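Local coordinates for A-adding tRNA nucleotidyltransferase (Aquifex aeolicus, PDB 4WBY), which adds the terminal adenosine of the CCA end to tRNAs that finish in CC, using ATP and releasing diphosphate, with magnesium as cofactor, at residues E7-I12 against W44-V49; G17-E22 against A58-R63; V231-E234 against Q240-E243; K319-N324 against Y328-P333. All coordinates share one frame; numbering follows the deposited sequence.

Contact 1 of 4, residues E7-I12 against W44-V49; sequences ENIEEI and WDVDFV. With SO4 (sulfate ion), chain F.
Asn8 and Ile9, near the start of helix 7-22, pack on Trp44, just before strand 45-51, and Val46 in it, within the nucleotidyltransferase head domain. The strand alternates: Val46 faces the helix, whereas Asp45, inferred along with Asp47 to bind magnesium, points away, so one strand serves both the apolar core and the probable metal site.

The polar-aromatic part is an amide set over an indole. Asn8 ND2 lies 3.2 Å above one face of the Trp44 ring, offset toward its rim, and the amide plane stands steeply on the ring, 77° from parallel. Asn8 CG sits between the backbone N and the carbonyl carbon (chi1 69°), which swings the amide over the indole while CB rests 3.7 Å from Trp44 CH2. The same ND2 donates to Val43 O, and Trp44 NE1 bonds Glu42 OE2, so partners just before the strand probably restrain how both groups can turn. With an alanine in place of Trp44, the Asn8 amide would probably lose the flat surface beneath it, and the Glu42 carboxylate its indole mate.

The apolar part joins two beta-branched side chains, compact shapes that suit a buried helix-strand seam. The end of the Ile9 side chain, CD1, reaches Val46 CG2 at 3.6 Å. Val46 touches Ile29 of strand 26-30, so the contact runs on into the central sheet.

A sulfate, probably from the crystallisation liquor, accepts a hydrogen bond near the helix start: Glu7 N donates to sulfate O4 at 2.8 Å, with an N-H...O angle of 154°.

Contact 2 of 4, residues G17-E22 against A58-R63; sequences GQIAKE and AKELAR
Helices 7-22 and 54-65 come closest at Ile19 and Leu61, whose CA atoms lie 7.6 Å apart, a spacing short enough for side chains of modest length to meet. Both helices belong to the head domain, a nucleotidyltransferase fold, and helix 54-65 also packs on its mixed sheet: Leu61 touches Ile82, Leu87 and Phe89.

Ile19 carries the apolar contact with both of its branches. Its CD1 meets Leu61 CD1 at 3.9 Å, the two chains crossing at about a right angle, and the same methyl rests equally near Leu61 CA, close to the helix backbone. The other branch, CG2, lies 4.1 Å from Glu60 CG. A beta-branched isoleucine suits the place, since it offers one methyl to each of two successive residues.

Glu60 uses its methylene and its carboxylate separately. With CG anti to its backbone N (chi1 175°), the methylene lies against Ile19, and a bend at chi2 turns the carboxylate toward Arg63, one turn on. There the guanidinium grips it side-on, the carboxylate lying near the guanidinium plane, although Arg63 NE donates to Glu60 OE1, at 3.1 Å, from above the carboxylate plane. Arg64 pairs with both Glu60 and Glu22, and so probably offsets the mutual repulsion of carboxylates whose Glu22 OE1 and Glu60 OE2 atoms are 5.5 Å apart. Replacing Glu60 with alanine is likely to leave Arg63 without its carboxylate mate, cost Arg64 one of its two partners, and open a gap beside Ile19 CG2.

The salt bridge closes at Glu60 OE2, met on its syn side by Arg63 NH2 at 2.7 Å.

Contact 3 of 4, residues V231-E234 against Q240-E243; sequences VLEE and QWNE
The Trp241 indole meets Glu233 at its edge: carboxylate oxygen OE2 lies near the ring plane, 3.5 Å from CD1, with the carboxylate turned 53° against the indole. A carboxylate suits such an edge, where the ring's C-H and N-H carry partial positive charge. Water 1 is also at the edge and in plane, accepting from Trp241 NE1 at 3.0 Å. Phe239 stacks edge-to-face with the same indole, and Leu232 CD1 approaches Trp241 CZ2 obliquely at 4.2 Å.

No direct hydrogen bond crosses this contact; two waters make the polar link. Besides the indole, water 1 accepts from Leu232 N and donates to Glu233 OE1 at 2.7 Å, so one molecule joins backbone, carboxylate and ring. Water 2 donates to Glu233 OE2 and accepts from Trp241 N. Each carboxylate oxygen thus has its own water, which probably restrains the rotation of the group; the bend at chi2 (90°) brings it round to the tryptophan.

Both segments belong to the connection between helices 219-228 and 243-262. Residues 231-234 form a turn closed by Glu234 N to Val231 O, and Asn242, an N-cap, starts the next helix by accepting from Val245 N through OD1. Leucine is apt at position 232, because its side chain is buried among Tyr226, Phe239 and Leu278. Val231 beside it touches Leu168, an ATP-binding residue of helix 165-177.

Contact 4 of 4, residues K319-N324 against Y328-P333; sequences KKAKEN and YRLLKP
Tyr328 and Asn324 are joined through the backbone, while their side chains part company. Tyr328 N donates to Asn324 O at 2.9 Å, with an N-H...O angle of 159° and the donor tilted 17° from the carbonyl plane. Tyr328 CB also rests 3.6 Å from Asn324 O. Beyond CB the phenol departs: CG stands anti to the backbone N (chi1 163°), and the ring runs off toward helices 349-359 and 380-394, where it touches Tyr355 and Met394. Asn324 likewise turns its amide away from Tyr328, to donate from ND2 to Met394 O.

The second meeting is apolar. Ala321 and Leu330 point toward each other, and Ala321 CB faces Leu330 CD1 at 4.4 Å, a loose approach. Alanine suits this buried spot because its lone methyl adds little bulk where the chain leaves the helix, and Leu330 supplies the length; Leu330 also leans on Glu317 and Leu318 of the preceding helix.

These residues make the short connection between two successive helices in the C-terminal part of the chain. Ala321 is the first residue to leave the helical conformation after helix 311-320, and Glu323 takes the N-cap position of helix 324-331. The bond from Tyr328 to Asn324 is therefore the i to i+4 link of the new helix's first turn. Glu323 itself forms a salt bridge with Arg391, tying the loop to helix 380-394 as well.

At the far end of the tyrosine, the hydroxyl receives Lys332 NZ from one turn later, 2.9 Å from Tyr328 OH, and is also hydrogen-bonded to Lys390 NZ.

How the contacts relate
Opening this chain, the C-terminal nucleotidyltransferase part of a longer protein, helix 7-22 enters two contacts in turn. Contact 1 brings it against strand 45-51 and contact 2 against helix 54-65, the next element after that strand. Their segments alternate along the chain, so the two closures cross, and with centres 13 Å apart they fasten one helix to both sheet and neighbouring helix of the head domain. The later contacts follow in series, each closing a short loop: contact 3 joins two parts of the connection between helices 219-228 and 243-262, and contact 4 the turn between helices 311-320 and 324-331. Contacts 2 and 4 lie about 64 Å apart between centres, reflecting the elongated, seahorse-like molecule.

Contact 1 of 4, residues E7-I12 against W44-V49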
loop_
_atom_site.group_PDB
_atom_site.type_symbol
_atom_site.label_atom_id
_atom_site.label_comp_id
_atom_site.label_asym_id
_atom_site.label_seq_id
_atom_site.Cartn_x
_atom_site.Cartn_y
_atom_site.Cartn_z
ATOM N N GLU A 7 -21.123 -0.064 14.657
ATOM C CA GLU A 7 -21.334 -0.612 15.990
ATOM C C GLU A 7 -20.030 -0.788 16.761
ATOM O O GLU A 7 -20.018 -0.636 17.979
ATOM C CB GLU A 7 -22.078 -1.951 15.906
ATOM C CG GLU A 7 -23.567 -1.797 15.645
ATOM C CD GLU A 7 -24.341 -3.094 15.829
ATOM O OE1 GLU A 7 -25.418 -3.229 15.213
ATOM O OE2 GLU A 7 -23.881 -3.971 16.591
ATOM N N ASN A 8 -18.929 -1.095 16.073
ATOM C CA ASN A 8 -17.688 -1.337 16.806
ATOM C C ASN A 8 -17.021 -0.052 17.308
ATOM O O ASN A 8 -16.136 -0.111 18.151
ATOM C CB ASN A 8 -16.700 -2.148 15.956
ATOM C CG ASN A 8 -16.163 -1.368 14.781
ATOM O OD1 ASN A 8 -16.913 -0.692 14.083
ATOM N ND2 ASN A 8 -14.852 -1.466 14.547
ATOM N N ILE A 9 -17.470 1.100 16.807
ATOM C CA ILE A 9 -16.918 2.408 17.168
ATOM C C ILE A 9 -17.887 3.219 18.041
ATOM O O ILE A 9 -17.492 4.171 18.699
ATOM C CB ILE A 9 -16.590 3.222 15.884
ATOM C CG1 ILE A 9 -15.567 2.475 15.029
ATOM C CG2 ILE A 9 -16.066 4.626 16.187
ATOM C CD1 ILE A 9 -15.341 3.153 13.721
ATOM N N GLU A 10 -19.153 2.814 18.062
ATOM C CA GLU A 10 -20.220 3.591 18.691
ATOM C C GLU A 10 -19.954 3.955 20.156
ATOM O O GLU A 10 -20.099 5.116 20.539
ATOM C CB GLU A 10 -21.542 2.821 18.562
ATOM C CG GLU A 10 -22.652 3.256 19.512
ATOM C CD GLU A 10 -23.362 4.535 19.087
ATOM O OE1 GLU A 10 -22.962 5.154 18.078
ATOM O OE2 GLU A 10 -24.338 4.920 19.775
ATOM N N GLU A 11 -19.555 2.990 20.980
ATOM C CA GLU A 11 -19.358 3.283 22.404
ATOM C C GLU A 11 -18.291 4.351 22.628
ATOM O O GLU A 11 -18.494 5.298 23.394
ATOM C CB GLU A 11 -18.990 2.014 23.179
ATOM C CG GLU A 11 -20.131 1.033 23.353
ATOM C CD GLU A 11 -19.820 -0.058 24.368
ATOM O OE1 GLU A 11 -18.725 -0.026 24.973
ATOM O OE2 GLU A 11 -20.671 -0.952 24.560
ATOM N N ILE A 12 -17.163 4.222 21.940
ATOM C CA ILE A 12 -16.089 5.195 22.083
ATOM C C ILE A 12 -16.478 6.542 21.465
ATOM O O ILE A 12 -16.189 7.591 22.036
ATOM C CB ILE A 12 -14.772 4.666 21.459
ATOM C CG1 ILE A 12 -14.208 3.525 22.310
ATOM C CG2 ILE A 12 -13.731 5.779 21.336
ATOM C CD1 ILE A 12 -13.879 3.924 23.746
ATOM N N TRP A 44 -11.067 -0.212 12.107
ATOM C CA TRP A 44 -10.567 -0.367 13.470
ATOM C C TRP A 44 -9.595 0.723 13.868
ATOM O O TRP A 44 -9.208 0.812 15.034
ATOM C CB TRP A 44 -9.912 -1.738 13.642
ATOM C CG TRP A 44 -10.921 -2.820 13.570
ATOM C CD1 TRP A 44 -11.214 -3.604 12.489
ATOM C CD2 TRP A 44 -11.829 -3.205 14.605
ATOM N NE1 TRP A 44 -12.235 -4.470 12.801
ATOM C CE2 TRP A 44 -12.628 -4.247 14.095
ATOM C CE3 TRP A 44 -12.031 -2.781 15.923
ATOM C CZ2 TRP A 44 -13.620 -4.865 14.854
ATOM C CZ3 TRP A 44 -13.013 -3.397 16.676
ATOM C CH2 TRP A 44 -13.794 -4.429 16.140
ATOM N N ASP A 45 -9.207 1.543 12.897
ATOM C CA ASP A 45 -8.319 2.670 13.122
ATOM C C ASP A 45 -9.144 3.933 12.947
ATOM O O ASP A 45 -9.554 4.260 11.834
ATOM C CB ASP A 45 -7.134 2.650 12.143
ATOM C CG ASP A 45 -6.160 1.502 12.399
ATOM O OD1 ASP A 45 -6.487 0.567 13.160
ATOM O OD2 ASP A 45 -5.058 1.530 11.816
ATOM N N VAL A 46 -9.417 4.625 14.047
ATOM C CA VAL A 46 -10.289 5.784 14.010
ATOM C C VAL A 46 -9.522 7.053 14.335
ATOM O O VAL A 46 -8.827 7.123 15.357
ATOM C CB VAL A 46 -11.465 5.627 14.997
ATOM C CG1 VAL A 46 -12.490 6.751 14.827
ATOM C CG2 VAL A 46 -12.133 4.271 14.820
ATOM N N ASP A 47 -9.661 8.049 13.458
ATOM C CA ASP A 47 -9.003 9.341 13.618
ATOM C C ASP A 47 -10.010 10.404 14.023
ATOM O O ASP A 47 -11.061 10.545 13.388
ATOM C CB ASP A 47 -8.304 9.760 12.323
ATOM C CG ASP A 47 -7.267 8.759 11.868
ATOM O OD1 ASP A 47 -6.676 8.073 12.730
ATOM O OD2 ASP A 47 -7.041 8.665 10.638
ATOM N N PHE A 48 -9.695 11.127 15.092
ATOM C CA PHE A 48 -10.522 12.236 15.559
ATOM C C PHE A 48 -9.809 13.560 15.412
ATOM O O PHE A 48 -8.594 13.639 15.614
ATOM C CB PHE A 48 -10.897 12.082 17.037
ATOM C CG PHE A 48 -11.817 10.945 17.338
ATOM C CD1 PHE A 48 -11.317 9.684 17.617
ATOM C CD2 PHE A 48 -13.192 11.150 17.408
ATOM C CE1 PHE A 48 -12.168 8.630 17.928
ATOM C CE2 PHE A 48 -14.044 10.100 17.723
ATOM C CZ PHE A 48 -13.530 8.841 17.988
ATOM N N VAL A 49 -10.572 14.607 15.114
ATOM C CA VAL A 49 -10.073 15.969 15.212
ATOM C C VAL A 49 -10.846 16.663 16.318
ATOM O O VAL A 49 -12.070 16.508 16.441
ATOM C CB VAL A 49 -10.189 16.743 13.877
ATOM C CG1 VAL A 49 -10.053 18.257 14.087
ATOM C CG2 VAL A 49 -9.129 16.261 12.914
HETATM S S SO4 F . -21.987 -1.624 11.478
HETATM O O1 SO4 F . -21.513 -0.529 10.626
HETATM O O2 SO4 F . -22.901 -2.474 10.713
HETATM O O3 SO4 F . -20.837 -2.413 11.924
HETATM O O4 SO4 F . -22.694 -1.089 12.634
#

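Contact 2 of 4, residues G17-E22 against A58-R63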
loop_
_atom_site.group_PDB
_atom_site.type_symbol
_atom_site.label_atom_id
_atom_site.label_comp_id
_atom_site.label_asym_id
_atom_site.label_seq_id
_atom_site.Cartn_x
_atom_site.Cartn_y
_atom_site.Cartn_z
ATOM N N GLY A 17 -17.579 12.338 22.525
ATOM C CA GLY A 17 -18.451 13.505 22.515
ATOM C C GLY A 17 -18.820 13.981 23.914
ATOM O O GLY A 17 -18.934 15.188 24.163
ATOM N N GLN A 18 -19.030 13.036 24.831
ATOM C CA GLN A 18 -19.359 13.381 26.212
ATOM C C GLN A 18 -18.189 14.088 26.883
ATOM O O GLN A 18 -18.360 15.129 27.529
ATOM C CB GLN A 18 -19.752 12.127 26.988
ATOM C CG GLN A 18 -21.058 11.491 26.513
ATOM C CD GLN A 18 -21.188 10.023 26.919
ATOM O OE1 GLN A 18 -20.289 9.448 27.529
ATOM N NE2 GLN A 18 -22.309 9.407 26.555
ATOM N N ILE A 19 -16.994 13.529 26.732
ATOM C CA ILE A 19 -15.811 14.138 27.319
ATOM C C ILE A 19 -15.556 15.504 26.687
ATOM O O ILE A 19 -15.217 16.458 27.385
ATOM C CB ILE A 19 -14.570 13.232 27.150
ATOM C CG1 ILE A 19 -14.762 11.926 27.928
ATOM C CG2 ILE A 19 -13.311 13.928 27.638
ATOM C CD1 ILE A 19 -13.704 10.892 27.635
ATOM N N ALA A 20 -15.732 15.606 25.370
ATOM C CA ALA A 20 -15.557 16.893 24.701
ATOM C C ALA A 20 -16.461 17.957 25.324
ATOM O O ALA A 20 -16.005 19.066 25.636
ATOM C CB ALA A 20 -15.829 16.765 23.202
ATOM N N LYS A 21 -17.732 17.622 25.526
ATOM C CA LYS A 21 -18.656 18.567 26.146
ATOM C C LYS A 21 -18.197 18.959 27.550
ATOM O O LYS A 21 -18.253 20.137 27.914
ATOM C CB LYS A 21 -20.075 18.004 26.220
ATOM C CG LYS A 21 -21.082 19.023 26.765
ATOM C CD LYS A 21 -21.268 20.162 25.770
ATOM C CE LYS A 21 -22.091 21.296 26.334
ATOM N NZ LYS A 21 -21.341 22.058 27.358
ATOM N N GLU A 22 -17.739 17.980 28.334
ATOM C CA GLU A 22 -17.264 18.262 29.691
ATOM C C GLU A 22 -16.110 19.264 29.680
ATOM O O GLU A 22 -15.965 20.074 30.602
ATOM C CB GLU A 22 -16.820 16.976 30.393
ATOM C CG GLU A 22 -17.922 15.958 30.642
ATOM C CD GLU A 22 -17.385 14.639 31.177
ATOM O OE1 GLU A 22 -16.317 14.646 31.825
ATOM O OE2 GLU A 22 -18.026 13.591 30.944
ATOM N N ALA A 58 -7.650 13.062 24.855
ATOM C CA ALA A 58 -7.129 11.701 24.734
ATOM C C ALA A 58 -6.656 11.167 26.077
ATOM O O ALA A 58 -6.893 10.003 26.407
ATOM C CB ALA A 58 -5.980 11.654 23.725
ATOM N N LYS A 59 -5.966 12.006 26.843
ATOM C CA LYS A 59 -5.439 11.561 28.128
ATOM C C LYS A 59 -6.576 11.196 29.086
ATOM O O LYS A 59 -6.462 10.250 29.866
ATOM C CB LYS A 59 -4.530 12.635 28.742
ATOM C CG LYS A 59 -3.169 12.730 28.057
ATOM C CD LYS A 59 -2.377 13.945 28.510
ATOM C CE LYS A 59 -2.057 13.912 29.985
ATOM N NZ LYS A 59 -1.198 15.078 30.348
ATOM N N GLU A 60 -7.678 11.937 29.023
ATOM C CA GLU A 60 -8.809 11.640 29.894
ATOM C C GLU A 60 -9.522 10.356 29.468
ATOM O O GLU A 60 -9.893 9.537 30.308
ATOM C CB GLU A 60 -9.786 12.813 29.924
ATOM C CG GLU A 60 -11.068 12.548 30.717
ATOM C CD GLU A 60 -10.822 12.275 32.200
ATOM O OE1 GLU A 60 -9.737 12.619 32.715
ATOM O OE2 GLU A 60 -11.726 11.715 32.855
ATOM N N LEU A 61 -9.729 10.184 28.164
ATOM C CA LEU A 61 -10.294 8.938 27.669
ATOM C C LEU A 61 -9.417 7.751 28.081
ATOM O O LEU A 61 -9.919 6.711 28.531
ATOM C CB LEU A 61 -10.452 8.986 26.142
ATOM C CG LEU A 61 -11.081 7.749 25.492
ATOM C CD1 LEU A 61 -12.556 7.600 25.892
ATOM C CD2 LEU A 61 -10.923 7.772 23.963
ATOM N N ALA A 62 -8.108 7.914 27.945
ATOM C CA ALA A 62 -7.171 6.849 28.295
ATOM C C ALA A 62 -7.229 6.509 29.784
ATOM O O ALA A 62 -7.182 5.339 30.157
ATOM C CB ALA A 62 -5.767 7.241 27.904
ATOM N N ARG A 63 -7.315 7.536 30.625
ATOM C CA ARG A 63 -7.420 7.340 32.066
ATOM C C ARG A 63 -8.664 6.516 32.414
ATOM O O ARG A 63 -8.611 5.570 33.216
ATOM C CB ARG A 63 -7.465 8.694 32.780
ATOM C CG ARG A 63 -7.514 8.587 34.291
ATOM C CD ARG A 63 -7.828 9.932 34.951
ATOM N NE ARG A 63 -9.211 10.343 34.725
ATOM C CZ ARG A 63 -10.246 9.890 35.424
ATOM N NH1 ARG A 63 -10.048 9.016 36.398
ATOM N NH2 ARG A 63 -11.474 10.312 35.154
#

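Contact 3 of 4, residues V231-E234 against Q240-E243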
loop_
_atom_site.group_PDB
_atom_site.type_symbol
_atom_site.label_atom_id
_atom_site.label_comp_id
_atom_site.label_asym_id
_atom_site.label_seq_id
_atom_site.Cartn_x
_atom_site.Cartn_y
_atom_site.Cartn_z
ATOM N N VAL A 231 4.529 9.753 -14.506
ATOM C CA VAL A 231 5.103 10.186 -13.245
ATOM C C VAL A 231 6.436 9.505 -12.899
ATOM O O VAL A 231 7.307 10.157 -12.334
ATOM C CB VAL A 231 4.116 9.994 -12.075
ATOM C CG1 VAL A 231 2.796 10.720 -12.352
ATOM C CG2 VAL A 231 3.862 8.543 -11.813
ATOM N N LEU A 232 6.620 8.226 -13.246
ATOM C CA LEU A 232 7.833 7.515 -12.820
ATOM C C LEU A 232 9.079 8.069 -13.510
ATOM O O LEU A 232 10.176 8.043 -12.949
ATOM C CB LEU A 232 7.725 6.015 -13.088
ATOM C CG LEU A 232 6.749 5.261 -12.186
ATOM C CD1 LEU A 232 6.603 3.817 -12.648
ATOM C CD2 LEU A 232 7.195 5.330 -10.724
ATOM N N GLU A 233 8.891 8.600 -14.716
ATOM C CA GLU A 233 9.977 9.222 -15.466
ATOM C C GLU A 233 10.545 10.447 -14.745
ATOM O O GLU A 233 11.688 10.843 -14.986
ATOM C CB GLU A 233 9.490 9.613 -16.867
ATOM C CG GLU A 233 9.105 8.418 -17.751
ATOM C CD GLU A 233 7.636 8.002 -17.643
ATOM O OE1 GLU A 233 6.988 8.233 -16.588
ATOM O OE2 GLU A 233 7.126 7.435 -18.635
ATOM N N GLU A 234 9.742 11.033 -13.857
ATOM C CA GLU A 234 10.146 12.201 -13.081
ATOM C C GLU A 234 10.867 11.831 -11.797
ATOM O O GLU A 234 11.430 12.701 -11.128
ATOM C CB GLU A 234 8.925 13.051 -12.718
ATOM C CG GLU A 234 8.139 13.547 -13.908
ATOM C CD GLU A 234 8.966 14.442 -14.778
ATOM O OE1 GLU A 234 9.335 15.542 -14.303
ATOM O OE2 GLU A 234 9.267 14.038 -15.925
ATOM N N GLN A 240 12.265 4.078 -18.116
ATOM C CA GLN A 240 11.375 4.237 -19.263
ATOM C C GLN A 240 10.413 3.056 -19.359
ATOM O O GLN A 240 10.799 1.907 -19.128
ATOM C CB GLN A 240 12.168 4.357 -20.572
ATOM C CG GLN A 240 13.062 5.585 -20.674
ATOM C CD GLN A 240 13.834 5.637 -21.980
ATOM O OE1 GLN A 240 13.544 4.890 -22.916
ATOM N NE2 GLN A 240 14.826 6.520 -22.048
ATOM N N TRP A 241 9.160 3.339 -19.692
ATOM C CA TRP A 241 8.211 2.284 -20.018
ATOM C C TRP A 241 8.494 1.690 -21.391
ATOM O O TRP A 241 9.045 2.356 -22.270
ATOM C CB TRP A 241 6.782 2.813 -20.016
ATOM C CG TRP A 241 6.170 3.010 -18.676
ATOM C CD1 TRP A 241 6.106 4.172 -17.972
ATOM C CD2 TRP A 241 5.508 2.018 -17.883
ATOM N NE1 TRP A 241 5.441 3.966 -16.784
ATOM C CE2 TRP A 241 5.071 2.651 -16.703
ATOM C CE3 TRP A 241 5.242 0.655 -18.056
ATOM C CZ2 TRP A 241 4.376 1.976 -15.708
ATOM C CZ3 TRP A 241 4.561 -0.019 -17.059
ATOM C CH2 TRP A 241 4.131 0.643 -15.904
ATOM N N ASN A 242 8.098 0.434 -21.571
ATOM C CA ASN A 242 7.956 -0.138 -22.903
ATOM C C ASN A 242 6.914 -1.248 -22.859
ATOM O O ASN A 242 6.478 -1.659 -21.776
ATOM C CB ASN A 242 9.288 -0.664 -23.445
ATOM C CG ASN A 242 9.894 -1.730 -22.568
ATOM O OD1 ASN A 242 9.313 -2.796 -22.382
ATOM N ND2 ASN A 242 11.078 -1.456 -22.033
ATOM N N GLU A 243 6.517 -1.722 -24.034
ATOM C CA GLU A 243 5.440 -2.694 -24.150
ATOM C C GLU A 243 5.790 -4.022 -23.489
ATOM O O GLU A 243 4.935 -4.650 -22.869
ATOM C CB GLU A 243 5.085 -2.909 -25.626
ATOM C CG GLU A 243 3.998 -3.945 -25.875
ATOM C CD GLU A 243 2.625 -3.504 -25.390
ATOM O OE1 GLU A 243 2.454 -2.315 -25.046
ATOM O OE2 GLU A 243 1.711 -4.353 -25.358
HETATM O O HOH W 1 5.273 6.576 -15.370
HETATM O O HOH W 2 8.610 6.106 -20.433
#

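Contact 4 of 4, residues K319-N324 against Y328-P333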
loop_
_atom_site.group_PDB
_atom_site.type_symbol
_atom_site.label_atom_id
_atom_site.label_comp_id
_atom_site.label_asym_id
_atom_site.label_seq_id
_atom_site.Cartn_x
_atom_site.Cartn_y
_atom_site.Cartn_z
ATOM N N LYS A 319 15.814 -24.749 -18.505
ATOM C CA LYS A 319 15.395 -25.194 -19.833
ATOM C C LYS A 319 16.009 -26.546 -20.181
ATOM O O LYS A 319 15.317 -27.455 -20.645
ATOM C CB LYS A 319 15.782 -24.166 -20.900
ATOM C CG LYS A 319 14.915 -22.919 -20.937
ATOM C CD LYS A 319 15.453 -21.915 -21.952
ATOM C CE LYS A 319 14.556 -20.693 -22.067
ATOM N NZ LYS A 319 14.385 -20.001 -20.760
ATOM N N LYS A 320 17.312 -26.672 -19.944
ATOM C CA LYS A 320 18.058 -27.866 -20.326
ATOM C C LYS A 320 17.816 -29.048 -19.393
ATOM O O LYS A 320 18.109 -30.190 -19.749
ATOM C CB LYS A 320 19.557 -27.554 -20.383
ATOM C CG LYS A 320 19.959 -26.664 -21.548
ATOM C CD LYS A 320 19.612 -27.314 -22.882
ATOM C CE LYS A 320 19.946 -26.402 -24.055
ATOM N NZ LYS A 320 21.405 -26.117 -24.156
ATOM N N ALA A 321 17.289 -28.772 -18.201
ATOM C CA ALA A 321 17.010 -29.820 -17.223
ATOM C C ALA A 321 16.020 -30.836 -17.785
ATOM O O ALA A 321 14.915 -30.480 -18.195
ATOM C CB ALA A 321 16.481 -29.220 -15.929
ATOM N N LYS A 322 16.430 -32.100 -17.798
ATOM C CA LYS A 322 15.651 -33.156 -18.436
ATOM C C LYS A 322 14.836 -33.979 -17.438
ATOM O O LYS A 322 13.706 -34.375 -17.731
ATOM C CB LYS A 322 16.581 -34.070 -19.238
ATOM C CG LYS A 322 17.866 -34.437 -18.506
ATOM C CD LYS A 322 18.790 -35.304 -19.354
ATOM C CE LYS A 322 19.531 -34.494 -20.414
ATOM N NZ LYS A 322 18.707 -34.214 -21.624
ATOM N N GLU A 323 15.407 -34.237 -16.265
ATOM C CA GLU A 323 14.710 -35.007 -15.238
ATOM C C GLU A 323 14.228 -34.104 -14.106
ATOM O O GLU A 323 14.831 -33.066 -13.830
ATOM C CB GLU A 323 15.611 -36.115 -14.684
ATOM C CG GLU A 323 16.804 -35.619 -13.889
ATOM C CD GLU A 323 17.634 -36.755 -13.321
ATOM O OE1 GLU A 323 17.734 -37.809 -13.983
ATOM O OE2 GLU A 323 18.179 -36.596 -12.208
ATOM N N ASN A 324 13.140 -34.511 -13.455
ATOM C CA ASN A 324 12.500 -33.692 -12.427
ATOM C C ASN A 324 13.416 -33.358 -11.255
ATOM O O ASN A 324 13.305 -32.285 -10.664
ATOM C CB ASN A 324 11.243 -34.391 -11.900
ATOM C CG ASN A 324 10.153 -34.490 -12.944
ATOM O OD1 ASN A 324 10.158 -33.759 -13.932
ATOM N ND2 ASN A 324 9.205 -35.394 -12.727
ATOM N N TYR A 328 14.235 -29.849 -9.399
ATOM C CA TYR A 328 14.119 -29.723 -7.950
ATOM C C TYR A 328 15.390 -29.153 -7.330
ATOM O O TYR A 328 15.325 -28.259 -6.487
ATOM C CB TYR A 328 13.781 -31.084 -7.329
ATOM C CG TYR A 328 14.025 -31.189 -5.837
ATOM C CD1 TYR A 328 13.084 -30.731 -4.921
ATOM C CD2 TYR A 328 15.188 -31.766 -5.344
ATOM C CE1 TYR A 328 13.302 -30.836 -3.558
ATOM C CE2 TYR A 328 15.416 -31.874 -3.982
ATOM C CZ TYR A 328 14.470 -31.407 -3.095
ATOM O OH TYR A 328 14.697 -31.518 -1.740
ATOM N N ARG A 329 16.542 -29.666 -7.755
ATOM C CA ARG A 329 17.826 -29.217 -7.220
ATOM C C ARG A 329 18.090 -27.747 -7.538
ATOM O O ARG A 329 18.622 -27.005 -6.709
ATOM C CB ARG A 329 18.963 -30.087 -7.766
ATOM C CG ARG A 329 20.337 -29.743 -7.213
ATOM C CD ARG A 329 21.431 -30.482 -7.970
ATOM N NE ARG A 329 21.259 -30.347 -9.414
ATOM C CZ ARG A 329 21.674 -29.302 -10.124
ATOM N NH1 ARG A 329 22.292 -28.294 -9.525
ATOM N NH2 ARG A 329 21.469 -29.264 -11.435
ATOM N N LEU A 330 17.711 -27.326 -8.738
ATOM C CA LEU A 330 17.903 -25.939 -9.160
ATOM C C LEU A 330 16.967 -24.966 -8.442
ATOM O O LEU A 330 17.341 -23.820 -8.176
ATOM C CB LEU A 330 17.710 -25.818 -10.675
ATOM C CG LEU A 330 18.818 -26.433 -11.532
ATOM C CD1 LEU A 330 18.374 -26.549 -12.984
ATOM C CD2 LEU A 330 20.092 -25.608 -11.426
ATOM N N LEU A 331 15.758 -25.421 -8.127
ATOM C CA LEU A 331 14.738 -24.538 -7.551
ATOM C C LEU A 331 14.718 -24.522 -6.029
ATOM O O LEU A 331 14.267 -23.547 -5.426
ATOM C CB LEU A 331 13.350 -24.925 -8.062
ATOM C CG LEU A 331 13.154 -24.782 -9.575
ATOM C CD1 LEU A 331 11.751 -25.201 -9.975
ATOM C CD2 LEU A 331 13.442 -23.352 -10.026
ATOM N N LYS A 332 15.219 -25.591 -5.414
ATOM C CA LYS A 332 15.144 -25.755 -3.957
ATOM C C LYS A 332 15.647 -24.555 -3.126
ATOM O O LYS A 332 15.028 -24.211 -2.118
ATOM C CB LYS A 332 15.907 -27.019 -3.538
ATOM C CG LYS A 332 15.758 -27.365 -2.065
ATOM C CD LYS A 332 16.385 -28.713 -1.740
ATOM C CE LYS A 332 16.177 -29.070 -0.278
ATOM N NZ LYS A 332 16.680 -30.435 0.037
ATOM N N PRO A 333 16.764 -23.912 -3.525
ATOM C CA PRO A 333 17.210 -22.838 -2.626
ATOM C C PRO A 333 16.545 -21.483 -2.850
ATOM O O PRO A 333 16.874 -20.530 -2.140
ATOM C CB PRO A 333 18.709 -22.736 -2.924
ATOM C CG PRO A 333 18.833 -23.169 -4.340
ATOM C CD PRO A 333 17.774 -24.223 -4.557
#